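Local coordinates for protein putative tagatose-6-phosphate ketose/aldose isomerase (Escherichia coli, PDB 3C3J) that is of unknown function but is built from two SIS domains of alpha/beta fold in a single chain, at residues A[48-59]-A[99-110]. Numbering follows the deposited sequence.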
ATOM      1  N   LEU A  48      26.332  -7.621 -11.675  1.00 22.68           N
ATOM      2  CA  LEU A  48      24.901  -7.876 -11.605  1.00 22.38           C
ATOM      3  C   LEU A  48      24.127  -6.781 -12.309  1.00 22.39           C
ATOM      4  O   LEU A  48      23.241  -7.050 -13.114  1.00 21.95           O
ATOM      5  CB  LEU A  48      24.434  -7.966 -10.149  1.00 21.18           C
ATOM      6  CG  LEU A  48      25.132  -9.026  -9.302  1.00 20.01           C
ATOM      7  CD1 LEU A  48      24.505  -9.089  -7.918  1.00 18.92           C
ATOM      8  CD2 LEU A  48      25.042 -10.371 -10.010  1.00 19.52           C
ATOM      9  N   LEU A  49      24.474  -5.542 -11.989  1.00 23.20           N
ATOM     10  CA  LEU A  49      23.801  -4.379 -12.516  1.00 24.88           C
ATOM     11  C   LEU A  49      23.977  -4.226 -14.023  1.00 25.58           C
ATOM     12  O   LEU A  49      23.205  -3.525 -14.648  1.00 25.74           O
ATOM     13  CB  LEU A  49      24.288  -3.123 -11.799  1.00 24.76           C
ATOM     14  CG  LEU A  49      23.919  -3.024 -10.304  1.00 25.07           C
ATOM     15  CD1 LEU A  49      24.518  -1.761  -9.665  1.00 25.51           C
ATOM     16  CD2 LEU A  49      22.418  -3.055 -10.088  1.00 26.53           C
ATOM     17  N   ARG A  50      24.977  -4.893 -14.598  1.00 26.21           N
ATOM     18  CA  ARG A  50      25.138  -4.919 -16.055  1.00 27.48           C
ATOM     19  C   ARG A  50      24.140  -5.859 -16.744  1.00 27.43           C
ATOM     20  O   ARG A  50      23.987  -5.788 -17.966  1.00 28.70           O
ATOM     21  CB  ARG A  50      26.588  -5.266 -16.446  1.00 28.79           C
ATOM     22  CG  ARG A  50      27.616  -4.121 -16.186  1.00 35.19           C
ATOM     23  CD  ARG A  50      27.292  -2.751 -16.926  1.00 41.39           C
ATOM     24  NE  ARG A  50      28.072  -2.505 -18.167  1.00 44.14           N
ATOM     25  CZ  ARG A  50      27.699  -1.698 -19.181  1.00 44.00           C
ATOM     26  NH1 ARG A  50      26.534  -1.034 -19.147  1.00 45.80           N
ATOM     27  NH2 ARG A  50      28.493  -1.566 -20.257  1.00 45.34           N
ATOM     28  N   LYS A  51      23.456  -6.720 -15.984  1.00 26.34           N
ATOM     29  CA  LYS A  51      22.427  -7.606 -16.537  1.00 25.88           C
ATOM     30  C   LYS A  51      21.145  -6.813 -16.826  1.00 26.00           C
ATOM     31  O   LYS A  51      20.444  -6.375 -15.910  1.00 24.90           O
ATOM     32  CB  LYS A  51      22.131  -8.759 -15.583  1.00 25.25           C
ATOM     33  CG  LYS A  51      23.329  -9.612 -15.231  1.00 25.08           C
ATOM     34  CD  LYS A  51      23.036 -10.595 -14.131  1.00 25.26           C
ATOM     35  CE  LYS A  51      24.295 -11.332 -13.723  1.00 25.67           C
ATOM     36  NZ  LYS A  51      24.788 -12.223 -14.814  1.00 24.19           N
ATOM     37  N   GLU A  52      20.877  -6.622 -18.113  1.00 26.48           N
ATOM     38  CA  GLU A  52      19.693  -5.924 -18.623  1.00 27.01           C
ATOM     39  C   GLU A  52      18.387  -6.332 -17.933  1.00 25.08           C
ATOM     40  O   GLU A  52      17.556  -5.480 -17.575  1.00 24.87           O
ATOM     41  CB  GLU A  52      19.577  -6.203 -20.142  1.00 27.57           C
ATOM     42  CG  GLU A  52      18.168  -5.974 -20.786  1.00 29.77           C
ATOM     43  CD  GLU A  52      17.779  -7.025 -21.866  1.00 32.15           C
ATOM     44  OE1 GLU A  52      18.618  -7.356 -22.754  1.00 39.64           O
ATOM     45  OE2 GLU A  52      16.612  -7.506 -21.835  1.00 39.67           O
ATOM     46  N   ASN A  53      18.207  -7.642 -17.783  1.00 23.22           N
ATOM     47  CA  ASN A  53      16.957  -8.199 -17.303  1.00 21.48           C
ATOM     48  C   ASN A  53      16.880  -8.387 -15.768  1.00 19.97           C
ATOM     49  O   ASN A  53      15.930  -8.986 -15.277  1.00 19.64           O
ATOM     50  CB  ASN A  53      16.692  -9.530 -18.019  1.00 22.25           C
ATOM     51  CG  ASN A  53      17.884 -10.524 -17.927  1.00 25.30           C
ATOM     52  OD1 ASN A  53      19.015 -10.153 -17.558  1.00 27.51           O
ATOM     53  ND2 ASN A  53      17.623 -11.800 -18.293  1.00 30.55           N
ATOM     54  N   LEU A  54      17.869  -7.881 -15.028  1.00 18.57           N
ATOM     55  CA  LEU A  54      17.884  -8.002 -13.570  1.00 17.74           C
ATOM     56  C   LEU A  54      16.659  -7.345 -12.949  1.00 17.03           C
ATOM     57  O   LEU A  54      16.299  -6.215 -13.303  1.00 17.11           O
ATOM     58  CB  LEU A  54      19.154  -7.387 -12.973  1.00 17.79           C
ATOM     59  CG  LEU A  54      19.327  -7.412 -11.452  1.00 17.37           C
ATOM     60  CD1 LEU A  54      19.571  -8.813 -10.965  1.00 16.54           C
ATOM     61  CD2 LEU A  54      20.450  -6.430 -11.002  1.00 17.28           C
ATOM     62  N   ARG A  55      16.013  -8.080 -12.044  1.00 16.42           N
ATOM     63  CA  ARG A  55      15.016  -7.515 -11.114  1.00 16.22           C
ATOM     64  C   ARG A  55      15.694  -7.282  -9.769  1.00 15.01           C
ATOM     65  O   ARG A  55      16.478  -8.124  -9.299  1.00 14.78           O
ATOM     66  CB  ARG A  55      13.835  -8.462 -10.937  1.00 16.85           C
ATOM     67  CG  ARG A  55      12.729  -8.290 -11.963  1.00 20.49           C
ATOM     68  CD  ARG A  55      13.200  -8.371 -13.395  1.00 24.51           C
ATOM     69  NE  ARG A  55      12.103  -8.078 -14.335  1.00 24.57           N
ATOM     70  CZ  ARG A  55      12.255  -7.870 -15.649  1.00 27.55           C
ATOM     71  NH1 ARG A  55      13.446  -7.934 -16.223  1.00 27.16           N
ATOM     72  NH2 ARG A  55      11.192  -7.599 -16.402  1.00 28.45           N
ATOM     73  N   ILE A  56      15.395  -6.156  -9.141  1.00 14.51           N
ATOM     74  CA  ILE A  56      15.928  -5.861  -7.821  1.00 13.51           C
ATOM     75  C   ILE A  56      14.715  -5.665  -6.913  1.00 13.43           C
ATOM     76  O   ILE A  56      13.901  -4.799  -7.155  1.00 13.89           O
ATOM     77  CB  ILE A  56      16.821  -4.613  -7.792  1.00 13.37           C
ATOM     78  CG1 ILE A  56      17.949  -4.672  -8.846  1.00 13.50           C
ATOM     79  CG2 ILE A  56      17.397  -4.409  -6.400  1.00 13.54           C
ATOM     80  CD1 ILE A  56      18.759  -3.401  -8.920  1.00 15.61           C
ATOM     81  N   ILE A  57      14.593  -6.494  -5.884  1.00 11.88           N
ATOM     82  CA  ILE A  57      13.471  -6.391  -4.961  1.00 11.86           C
ATOM     83  C   ILE A  57      13.981  -5.965  -3.601  1.00 11.47           C
ATOM     84  O   ILE A  57      14.881  -6.595  -3.053  1.00 11.14           O
ATOM     85  CB  ILE A  57      12.671  -7.710  -4.868  1.00 11.37           C
ATOM     86  CG1 ILE A  57      11.968  -7.974  -6.190  1.00 11.65           C
ATOM     87  CG2 ILE A  57      11.638  -7.661  -3.708  1.00 11.92           C
ATOM     88  CD1 ILE A  57      11.201  -9.304  -6.279  1.00 11.08           C
ATOM     89  N   LEU A  58      13.406  -4.901  -3.058  1.00 11.20           N
ATOM     90  CA  LEU A  58      13.672  -4.488  -1.683  1.00 11.89           C
ATOM     91  C   LEU A  58      12.609  -5.131  -0.796  1.00 12.77           C
ATOM     92  O   LEU A  58      11.419  -4.958  -1.018  1.00 12.48           O
ATOM     93  CB  LEU A  58      13.596  -2.964  -1.557  1.00 12.62           C
ATOM     94  CG  LEU A  58      14.839  -2.180  -1.915  1.00 13.37           C
ATOM     95  CD1 LEU A  58      15.223  -2.360  -3.389  1.00 14.36           C
ATOM     96  CD2 LEU A  58      14.647  -0.706  -1.544  1.00 12.74           C
ATOM     97  N   THR A  59      13.039  -5.877   0.214  1.00 13.24           N
ATOM     98  CA  THR A  59      12.097  -6.596   1.055  1.00 13.29           C
ATOM     99  C   THR A  59      12.403  -6.453   2.553  1.00 12.82           C
ATOM    100  O   THR A  59      13.564  -6.455   2.977  1.00 13.48           O
ATOM    101  CB  THR A  59      12.017  -8.094   0.636  1.00 14.08           C
ATOM    102  OG1 THR A  59      10.854  -8.691   1.221  1.00 16.53           O
ATOM    103  CG2 THR A  59      13.312  -8.892   1.056  1.00 13.14           C
ATOM    104  N   LEU A  99       7.971 -13.665  -7.325  1.00 16.08           N
ATOM    105  CA  LEU A  99       9.319 -14.141  -7.650  1.00 15.84           C
ATOM    106  C   LEU A  99       9.280 -14.738  -9.032  1.00 16.51           C
ATOM    107  O   LEU A  99       8.532 -15.696  -9.285  1.00 17.59           O
ATOM    108  CB  LEU A  99       9.771 -15.180  -6.615  1.00 15.62           C
ATOM    109  CG  LEU A  99       9.909 -14.608  -5.204  1.00 14.64           C
ATOM    110  CD1 LEU A  99      10.114 -15.756  -4.186  1.00 14.68           C
ATOM    111  CD2 LEU A  99      11.066 -13.582  -5.163  1.00 15.71           C
ATOM    112  N   ASN A 100      10.043 -14.151  -9.942  1.00 16.38           N
ATOM    113  CA  ASN A 100       9.962 -14.479 -11.359  1.00 16.25           C
ATOM    114  C   ASN A 100      11.131 -15.382 -11.761  1.00 15.96           C
ATOM    115  O   ASN A 100      12.273 -14.930 -11.838  1.00 15.60           O
ATOM    116  CB  ASN A 100       9.970 -13.198 -12.202  1.00 16.19           C
ATOM    117  CG  ASN A 100       9.650 -13.470 -13.667  1.00 16.53           C
ATOM    118  OD1 ASN A 100       9.876 -14.574 -14.175  1.00 19.26           O
ATOM    119  ND2 ASN A 100       9.130 -12.470 -14.348  1.00 15.66           N
ATOM    120  N   PRO A 101      10.849 -16.668 -12.039  1.00 16.54           N
ATOM    121  CA  PRO A 101      11.915 -17.588 -12.398  1.00 17.19           C
ATOM    122  C   PRO A 101      12.642 -17.293 -13.722  1.00 17.74           C
ATOM    123  O   PRO A 101      13.677 -17.898 -13.986  1.00 18.54           O
ATOM    124  CB  PRO A 101      11.201 -18.948 -12.464  1.00 17.76           C
ATOM    125  CG  PRO A 101       9.959 -18.771 -11.688  1.00 18.03           C
ATOM    126  CD  PRO A 101       9.547 -17.356 -11.995  1.00 17.69           C
ATOM    127  N   ALA A 102      12.105 -16.392 -14.539  1.00 17.39           N
ATOM    128  CA  ALA A 102      12.610 -16.148 -15.887  1.00 17.28           C
ATOM    129  C   ALA A 102      13.678 -15.069 -15.970  1.00 17.93           C
ATOM    130  O   ALA A 102      14.249 -14.882 -17.055  1.00 17.95           O
ATOM    131  CB  ALA A 102      11.439 -15.763 -16.824  1.00 17.44           C
ATOM    132  N   HIS A 103      13.924 -14.356 -14.868  1.00 16.48           N
ATOM    133  CA  HIS A 103      14.898 -13.264 -14.828  1.00 17.10           C
ATOM    134  C   HIS A 103      15.839 -13.429 -13.641  1.00 15.54           C
ATOM    135  O   HIS A 103      15.448 -14.024 -12.630  1.00 14.99           O
ATOM    136  CB  HIS A 103      14.221 -11.901 -14.663  1.00 17.68           C
ATOM    137  CG  HIS A 103      13.203 -11.597 -15.708  1.00 21.25           C
ATOM    138  ND1 HIS A 103      13.502 -11.548 -17.048  1.00 25.76           N
ATOM    139  CD2 HIS A 103      11.886 -11.315 -15.604  1.00 24.10           C
ATOM    140  CE1 HIS A 103      12.407 -11.265 -17.729  1.00 24.75           C
ATOM    141  NE2 HIS A 103      11.417 -11.096 -16.873  1.00 24.94           N
ATOM    142  N   PRO A 104      17.045 -12.849 -13.730  1.00 14.53           N
ATOM    143  CA  PRO A 104      17.869 -12.833 -12.539  1.00 14.00           C
ATOM    144  C   PRO A 104      17.232 -11.917 -11.490  1.00 13.93           C
ATOM    145  O   PRO A 104      16.435 -11.027 -11.826  1.00 14.67           O
ATOM    146  CB  PRO A 104      19.235 -12.288 -13.021  1.00 14.35           C
ATOM    147  CG  PRO A 104      19.165 -12.257 -14.531  1.00 15.49           C
ATOM    148  CD  PRO A 104      17.709 -12.168 -14.868  1.00 14.58           C
ATOM    149  N   LEU A 105      17.531 -12.191 -10.230  1.00 13.30           N
ATOM    150  CA  LEU A 105      17.040 -11.392  -9.117  1.00 12.62           C
ATOM    151  C   LEU A 105      18.163 -11.004  -8.164  1.00 11.96           C
ATOM    152  O   LEU A 105      19.004 -11.828  -7.806  1.00 13.29           O
ATOM    153  CB  LEU A 105      15.999 -12.198  -8.341  1.00 11.99           C
ATOM    154  CG  LEU A 105      15.466 -11.627  -7.025  1.00 12.41           C
ATOM    155  CD1 LEU A 105      14.758 -10.281  -7.219  1.00 10.98           C
ATOM    156  CD2 LEU A 105      14.533 -12.600  -6.332  1.00 11.66           C
ATOM    157  N   LEU A 106      18.133  -9.758  -7.702  1.00 11.81           N
ATOM    158  CA  LEU A 106      18.940  -9.307  -6.595  1.00 12.15           C
ATOM    159  C   LEU A 106      17.946  -8.952  -5.492  1.00 12.12           C
ATOM    160  O   LEU A 106      17.131  -8.041  -5.665  1.00 12.15           O
ATOM    161  CB  LEU A 106      19.771  -8.077  -6.965  1.00 12.38           C
ATOM    162  CG  LEU A 106      20.559  -7.432  -5.810  1.00 12.12           C
ATOM    163  CD1 LEU A 106      21.485  -8.450  -5.099  1.00 13.33           C
ATOM    164  CD2 LEU A 106      21.334  -6.169  -6.270  1.00 13.92           C
ATOM    165  N   LEU A 107      18.006  -9.675  -4.394  1.00 12.42           N
ATOM    166  CA  LEU A 107      17.100  -9.451  -3.262  1.00 12.13           C
ATOM    167  C   LEU A 107      17.820  -8.663  -2.187  1.00 12.17           C
ATOM    168  O   LEU A 107      18.834  -9.128  -1.631  1.00 11.91           O
ATOM    169  CB  LEU A 107      16.585 -10.776  -2.681  1.00 12.31           C
ATOM    170  CG  LEU A 107      15.462 -10.679  -1.649  1.00 12.79           C
ATOM    171  CD1 LEU A 107      14.179 -10.072  -2.284  1.00 14.14           C
ATOM    172  CD2 LEU A 107      15.193 -12.054  -1.007  1.00 11.97           C
ATOM    173  N   ILE A 108      17.300  -7.468  -1.903  1.00 12.70           N
ATOM    174  CA  ILE A 108      17.839  -6.616  -0.845  1.00 12.86           C
ATOM    175  C   ILE A 108      16.970  -6.832   0.404  1.00 12.55           C
ATOM    176  O   ILE A 108      15.804  -6.444   0.434  1.00 12.90           O
ATOM    177  CB  ILE A 108      17.866  -5.151  -1.267  1.00 13.07           C
ATOM    178  CG1 ILE A 108      18.696  -4.990  -2.545  1.00 15.82           C
ATOM    179  CG2 ILE A 108      18.463  -4.275  -0.140  1.00 13.55           C
ATOM    180  CD1 ILE A 108      18.341  -3.757  -3.298  1.00 17.59           C
ATOM    181  N   SER A 109      17.514  -7.533   1.390  1.00 12.46           N
ATOM    182  CA  SER A 109      16.734  -7.960   2.560  1.00 13.40           C
ATOM    183  C   SER A 109      17.101  -7.054   3.729  1.00 14.20           C
ATOM    184  O   SER A 109      18.243  -7.035   4.153  1.00 15.62           O
ATOM    185  CB  SER A 109      17.053  -9.420   2.919  1.00 13.61           C
ATOM    186  OG  SER A 109      16.485 -10.362   2.000  1.00 15.01           O
ATOM    187  N   PHE A 110      16.129  -6.303   4.241  1.00 14.30           N
ATOM    188  CA  PHE A 110      16.282  -5.515   5.453  1.00 14.68           C
ATOM    189  C   PHE A 110      15.836  -6.302   6.680  1.00 15.63           C
ATOM    190  O   PHE A 110      14.759  -6.878   6.697  1.00 16.77           O
ATOM    191  CB  PHE A 110      15.438  -4.243   5.340  1.00 14.40           C
ATOM    192  CG  PHE A 110      15.847  -3.353   4.224  1.00 14.01           C
ATOM    193  CD1 PHE A 110      17.026  -2.637   4.295  1.00 14.11           C
ATOM    194  CD2 PHE A 110      15.053  -3.219   3.087  1.00 15.11           C
ATOM    195  CE1 PHE A 110      17.414  -1.799   3.271  1.00 13.90           C
ATOM    196  CE2 PHE A 110      15.448  -2.372   2.035  1.00 17.09           C
ATOM    197  CZ  PHE A 110      16.628  -1.670   2.129  1.00 15.62           C
TER
HETATM  198  O   HOH W   1      15.077 -12.278 -18.728  1.00 55.30           O
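The imidazole of His103 lies flat against the guanidinium of Arg55, the planes 7° apart and the group centres 3.6 Å from each other. Arg55 folds back at chi2 (54°) to lay its end over that ring, and NH1 donates to the carbonyl oxygen of Asn53, which lies near the guanidinium plane; with the stack this helps fix the rotation of the group. A water joins Asn53 ND2 to the carbonyl oxygen of Ala102. Pro104 turns its CD and CG to the Asn53 amide, ND2 standing 3.4 Å from CD, while its carbonyl accepts from Arg55 N and opens the ladder. From Leu105 onward the strands run parallel. Leu105 CD1 and Leu107 CD1 both press on Ile57, the first meeting CG1 and the second CG2, each at 3.8 Å; Leu107 CD1 also reaches Thr59 CG2. On the other face Leu106 meets Leu54 and Leu48, linking the strand to the end of helix 23-49. Leu106 N donates to Arg55 O (2.8 Å) and Leu106 O accepts from Ile57 N. Ile108 puts CD1 between Ile56 CG2 (3.3 Å) and Leu58 CD1 (3.4 Å), both closer than usual carbon contact; its N donates to Ile57 O and its O accepts from Thr59 N. The CE2 edge of Phe110 meets Leu58 CG, and Phe110 N closes the ladder on Thr59 O. These are adjacent inner strands, 55-59 and 105-111, of the five-stranded parallel sheet at the centre of an alpha/beta SIS domain.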